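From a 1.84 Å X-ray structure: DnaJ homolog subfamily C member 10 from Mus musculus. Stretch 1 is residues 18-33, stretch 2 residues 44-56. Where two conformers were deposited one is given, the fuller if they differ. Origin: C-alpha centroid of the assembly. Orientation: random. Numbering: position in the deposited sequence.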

# COMPACT_ATOMS: atom_id res chain seq x y z
N GLU A 18 -1.18 -7.67 6.61
CA GLU A 18 -1.31 -8.07 8.06
C GLU A 18 -0.25 -7.44 8.92
O GLU A 18 -0.50 -6.95 10.06
N ILE A 19 0.96 -7.46 8.39
CA ILE A 19 2.10 -6.80 9.03
C ILE A 19 1.85 -5.30 9.25
O ILE A 19 2.12 -4.78 10.37
N ARG A 20 1.34 -4.57 8.25
CA ARG A 20 1.01 -3.15 8.49
C ARG A 20 0.01 -2.98 9.57
O ARG A 20 0.15 -2.07 10.39
N GLN A 21 -1.04 -3.79 9.54
CA GLN A 21 -2.10 -3.65 10.52
C GLN A 21 -1.57 -3.90 11.95
O GLN A 21 -1.95 -3.16 12.91
N ALA A 22 -0.66 -4.86 12.09
CA ALA A 22 -0.21 -5.19 13.43
C ALA A 22 0.67 -4.05 13.93
O ALA A 22 0.55 -3.64 15.07
N PHE A 23 1.58 -3.62 13.06
CA PHE A 23 2.46 -2.46 13.33
C PHE A 23 1.64 -1.20 13.66
O PHE A 23 1.92 -0.51 14.64
N LYS A 24 0.64 -0.88 12.83
CA LYS A 24 -0.21 0.29 13.11
C LYS A 24 -0.85 0.29 14.49
O LYS A 24 -0.85 1.31 15.20
N LYS A 25 -1.37 -0.85 14.92
CA LYS A 25 -2.00 -0.96 16.20
C LYS A 25 -1.00 -0.62 17.36
O LYS A 25 -1.36 0.07 18.36
N LEU A 26 0.22 -1.11 17.21
CA LEU A 26 1.30 -0.88 18.13
C LEU A 26 1.60 0.63 18.14
O LEU A 26 1.67 1.27 19.19
N ALA A 27 1.74 1.20 16.94
CA ALA A 27 1.98 2.66 16.83
C ALA A 27 0.89 3.57 17.42
O ALA A 27 1.20 4.55 18.11
N LEU A 28 -0.37 3.29 17.16
CA LEU A 28 -1.43 4.16 17.69
C LEU A 28 -1.52 4.14 19.22
O LEU A 28 -1.96 5.14 19.84
N LYS A 29 -1.05 3.06 19.86
CA LYS A 29 -1.06 3.00 21.32
C LYS A 29 0.22 3.53 21.89
O LYS A 29 0.19 4.29 22.84
N LEU A 30 1.34 3.15 21.29
CA LEU A 30 2.65 3.36 21.90
C LEU A 30 3.53 4.51 21.41
O LEU A 30 4.63 4.65 21.90
N HIS A 31 3.11 5.26 20.39
CA HIS A 31 3.96 6.25 19.80
C HIS A 31 4.57 7.14 20.92
O HIS A 31 3.84 7.63 21.75
N PRO A 32 5.88 7.38 20.90
CA PRO A 32 6.60 8.23 21.89
C PRO A 32 5.99 9.64 22.08
O PRO A 32 5.94 10.14 23.20
N ASP A 33 5.56 10.27 21.00
CA ASP A 33 4.99 11.62 21.08
C ASP A 33 3.71 11.61 21.93
O ASP A 33 3.33 12.62 22.54
N ASP A 44 11.63 1.52 22.72
CA ASP A 44 10.68 0.46 22.41
C ASP A 44 10.13 0.62 20.96
O ASP A 44 10.06 -0.34 20.16
N PHE A 45 9.72 1.83 20.61
CA PHE A 45 9.16 2.06 19.28
C PHE A 45 10.20 1.90 18.15
O PHE A 45 9.88 1.44 17.02
N LEU A 46 11.42 2.36 18.41
CA LEU A 46 12.53 2.18 17.46
C LEU A 46 12.64 0.68 17.06
O LEU A 46 12.82 0.37 15.88
N LYS A 47 12.54 -0.22 18.04
CA LYS A 47 12.67 -1.66 17.78
C LYS A 47 11.52 -2.18 16.92
O LYS A 47 11.74 -2.98 16.05
N ILE A 48 10.30 -1.73 17.22
CA ILE A 48 9.12 -2.15 16.44
C ILE A 48 9.26 -1.57 15.03
O ILE A 48 8.99 -2.24 14.03
N ASN A 49 9.63 -0.28 14.94
CA ASN A 49 9.81 0.34 13.61
C ASN A 49 10.87 -0.37 12.75
O ASN A 49 10.67 -0.56 11.56
N ARG A 50 11.99 -0.78 13.37
CA ARG A 50 13.08 -1.45 12.66
C ARG A 50 12.60 -2.79 12.11
O ARG A 50 12.88 -3.12 10.93
N ALA A 51 11.86 -3.52 12.94
CA ALA A 51 11.14 -4.77 12.51
C ALA A 51 10.24 -4.53 11.30
O ALA A 51 10.37 -5.21 10.27
N TYR A 52 9.31 -3.59 11.45
CA TYR A 52 8.42 -3.23 10.35
C TYR A 52 9.19 -2.86 9.08
O TYR A 52 8.83 -3.27 7.97
N GLU A 53 10.24 -2.05 9.19
CA GLU A 53 10.93 -1.65 7.95
C GLU A 53 11.63 -2.80 7.23
O GLU A 53 11.87 -2.76 6.01
N VAL A 54 11.97 -3.85 7.96
CA VAL A 54 12.58 -4.99 7.29
C VAL A 54 11.46 -5.86 6.65
O VAL A 54 11.51 -6.22 5.46
N LEU A 55 10.42 -6.13 7.42
CA LEU A 55 9.38 -7.06 6.98
C LEU A 55 8.57 -6.45 5.84
O LEU A 55 8.10 -7.17 4.99
N LYS A 56 8.45 -5.12 5.81
CA LYS A 56 7.69 -4.46 4.74
C LYS A 56 8.29 -4.59 3.36
O LYS A 56 7.60 -4.39 2.39

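The two helices run nearly antiparallel, at 167°, with axes 10.5 Å apart at closest approach. No direct hydrogen bond joins the stretches, so the contact rests on apolar and aromatic packing.

Asp44 points toward stretch 1 but stops short of contact. Phe45 (chi1 t) also points toward it and is buried. Ala27 CB lies at the edge of its ring, 3.7 Å from Phe45 CE1. Pro32 CD approaches Phe45 CD2 at 3.9 Å. The CA-to-CB bond of His31 points away, but its t rotamer brings the ring back, and His31 CD2 lies 4.4 Å from Phe45 CE2. Within stretch 1, Asp33 N donates a hydrogen bond to His31 ND1 at 3.1 Å.

Leu46 and Lys47 make no contact. Ile48 (chi1 m, chi2 off-well at -14°) points inward. Ile48 CG2 touches Phe23 CD1 at 3.4 Å, at the edge of that ring, and Leu26 CD2 at 3.8 Å. Asn49 (t) leaves the backbone sideways, yet its end turns in, placing Asn49 OD1 3.4 Å from Phe23 CZ. Asn49 ND2 is hydrogen-bonded elsewhere in the structure.

Arg50 points away. Tyr52 (t) points in and forms an offset stack with Phe23 (t), centroids 4.4 Å apart and planes at 5°. Tyr52 CB also sits over a face of the Phe23 ring, 3.7 Å from its centroid. Phe23 thus fills a hole formed by Phe45, Ile48, Asn49 and Tyr52. Its ring barely overlaps that of Phe45.

Ile19 CG2 meets the edge of the Tyr52 ring, 3.7 Å from Tyr52 CD1. Arg20 CG lies 3.6 Å from Tyr52 OH. A water bridges the pair, its oxygen accepting from Arg20 NH1 at 3.0 Å and hydrogen-bonding Tyr52 OH at 2.9 Å.

Leu55 (m, t) points inward; Leu55 CB lies 4.2 Å from Ile19 CG2.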

# COMPACT_ATOMS: atom_id res chain seq x y z
CB GLU A 18 -1.25 -9.62 8.20
CG GLU A 18 -2.57 -10.23 7.82
CD GLU A 18 -2.49 -11.75 7.53
OE1 GLU A 18 -1.53 -12.26 6.92
OE2 GLU A 18 -3.46 -12.44 7.89
CB ILE A 19 3.42 -7.07 8.27
CG1 ILE A 19 3.72 -8.59 8.30
CG2 ILE A 19 4.58 -6.16 8.79
CD1 ILE A 19 4.70 -9.09 7.19
CB ARG A 20 0.43 -2.45 7.24
CG ARG A 20 1.46 -2.25 6.14
CD ARG A 20 0.92 -1.34 4.98
NE ARG A 20 -0.16 -2.01 4.24
CZ ARG A 20 0.03 -2.78 3.17
NH1 ARG A 20 1.29 -3.06 2.75
NH2 ARG A 20 -1.02 -3.28 2.53
CB GLN A 21 -3.30 -4.48 10.14
CG GLN A 21 -3.94 -3.83 8.81
CD GLN A 21 -4.15 -2.28 8.99
OE1 GLN A 21 -4.90 -1.88 9.89
NE2 GLN A 21 -3.43 -1.43 8.19
CB ALA A 22 0.56 -6.50 13.46
CB PHE A 23 3.45 -2.25 12.15
CG PHE A 23 4.25 -0.98 12.22
CD1 PHE A 23 5.21 -0.79 13.20
CD2 PHE A 23 3.99 0.04 11.33
CE1 PHE A 23 5.93 0.44 13.28
CE2 PHE A 23 4.70 1.27 11.38
CZ PHE A 23 5.67 1.47 12.36
CB LYS A 24 -1.29 0.44 12.04
CG LYS A 24 -2.13 1.71 12.24
CD LYS A 24 -3.10 1.87 11.08
CE LYS A 24 -4.46 1.36 11.35
NZ LYS A 24 -5.43 2.13 10.46
CB LYS A 25 -2.56 -2.38 16.30
CG LYS A 25 -3.11 -2.79 17.67
CD LYS A 25 -3.38 -4.30 17.67
CE LYS A 25 -2.92 -4.96 18.95
NZ LYS A 25 -1.46 -4.71 19.28
CB LEU A 26 2.56 -1.70 17.71
CG LEU A 26 2.67 -3.16 18.16
CD1 LEU A 26 1.40 -3.87 17.96
CD2 LEU A 26 3.79 -3.98 17.53
CB ALA A 27 2.27 3.05 15.35
CB LEU A 28 -2.76 3.83 16.99
CG LEU A 28 -2.64 4.08 15.48
CD1 LEU A 28 -3.99 3.79 14.78
CD2 LEU A 28 -2.15 5.52 15.25
CB LYS A 29 -1.34 1.58 21.87
CG LYS A 29 -1.08 1.41 23.42
CD LYS A 29 -1.97 0.33 24.11
CE LYS A 29 -1.95 0.47 25.66
NZ LYS A 29 -0.54 0.39 26.29
CB LEU A 30 3.51 2.11 21.67
CG LEU A 30 3.00 0.78 22.24
CD1 LEU A 30 4.03 -0.33 21.94
CD2 LEU A 30 2.68 0.88 23.72
CB HIS A 31 3.11 7.15 18.89
CG HIS A 31 3.90 7.97 17.93
ND1 HIS A 31 4.60 9.10 18.31
CD2 HIS A 31 4.11 7.80 16.60
CE1 HIS A 31 5.21 9.60 17.24
NE2 HIS A 31 4.93 8.83 16.19
CB PRO A 32 7.97 8.41 21.28
CG PRO A 32 8.13 7.14 20.40
CD PRO A 32 6.76 6.91 19.81
CB ASP A 33 4.63 12.15 19.69
CG ASP A 33 5.85 12.43 18.82
OD1 ASP A 33 6.96 12.16 19.28
OD2 ASP A 33 5.67 12.89 17.65
CB ASP A 44 9.49 0.47 23.40
CG ASP A 44 9.91 0.37 24.86
OD1 ASP A 44 10.99 -0.19 25.14
OD2 ASP A 44 9.17 0.88 25.76
CB PHE A 45 8.47 3.41 19.20
CG PHE A 45 7.59 3.58 17.97
CD1 PHE A 45 6.48 2.76 17.80
CD2 PHE A 45 7.89 4.51 17.00
CE1 PHE A 45 5.67 2.89 16.67
CE2 PHE A 45 7.08 4.66 15.87
CZ PHE A 45 5.98 3.86 15.71
CB LEU A 46 13.86 2.69 18.07
CG LEU A 46 14.10 4.21 18.16
CD1 LEU A 46 15.54 4.49 18.43
CD2 LEU A 46 13.70 4.91 16.90
CB LYS A 47 12.67 -2.48 19.06
CG LYS A 47 13.87 -2.25 20.00
CD LYS A 47 13.68 -2.79 21.47
CE LYS A 47 13.25 -4.29 21.56
NZ LYS A 47 11.74 -4.54 21.45
CB ILE A 48 7.77 -1.63 17.09
CG1 ILE A 48 7.43 -2.30 18.41
CG2 ILE A 48 6.58 -1.79 16.14
CD1 ILE A 48 8.21 -3.55 18.72
CB ASN A 49 10.14 1.85 13.70
CG ASN A 49 9.91 2.56 12.37
OD1 ASN A 49 8.83 2.44 11.75
ND2 ASN A 49 10.94 3.21 11.88
CB ARG A 50 14.27 -1.64 13.64
CG ARG A 50 15.40 -2.42 13.17
CD ARG A 50 16.48 -2.34 14.32
NE ARG A 50 17.68 -3.10 13.98
CZ ARG A 50 17.83 -4.40 14.18
NH1 ARG A 50 16.85 -5.09 14.74
NH2 ARG A 50 18.96 -5.02 13.81
CB ALA A 51 10.35 -5.35 13.66
CB TYR A 52 7.39 -2.12 10.74
CG TYR A 52 6.62 -1.70 9.53
CD1 TYR A 52 5.72 -2.60 8.90
CD2 TYR A 52 6.81 -0.41 8.96
CE1 TYR A 52 5.03 -2.22 7.70
CE2 TYR A 52 6.11 -0.03 7.80
CZ TYR A 52 5.24 -0.94 7.18
OH TYR A 52 4.61 -0.58 6.01
CB GLU A 53 11.86 -0.45 8.18
CG GLU A 53 11.06 0.75 8.72
CD GLU A 53 11.67 2.09 8.45
OE1 GLU A 53 12.92 2.23 8.57
OE2 GLU A 53 10.88 3.01 8.13
CB VAL A 54 13.50 -5.79 8.23
CG1 VAL A 54 13.77 -7.22 7.62
CG2 VAL A 54 14.81 -4.99 8.47
CB LEU A 55 8.49 -7.46 8.14
CG LEU A 55 9.11 -8.27 9.26
CD1 LEU A 55 7.98 -8.59 10.26
CD2 LEU A 55 9.79 -9.53 8.69
CB LYS A 56 7.46 -2.94 5.02
CG LYS A 56 8.67 -2.06 4.75
CD LYS A 56 8.30 -0.57 4.96
CE LYS A 56 9.12 0.40 4.12
NZ LYS A 56 8.95 0.35 2.62
O HOH W 1 3.99 -2.45 3.95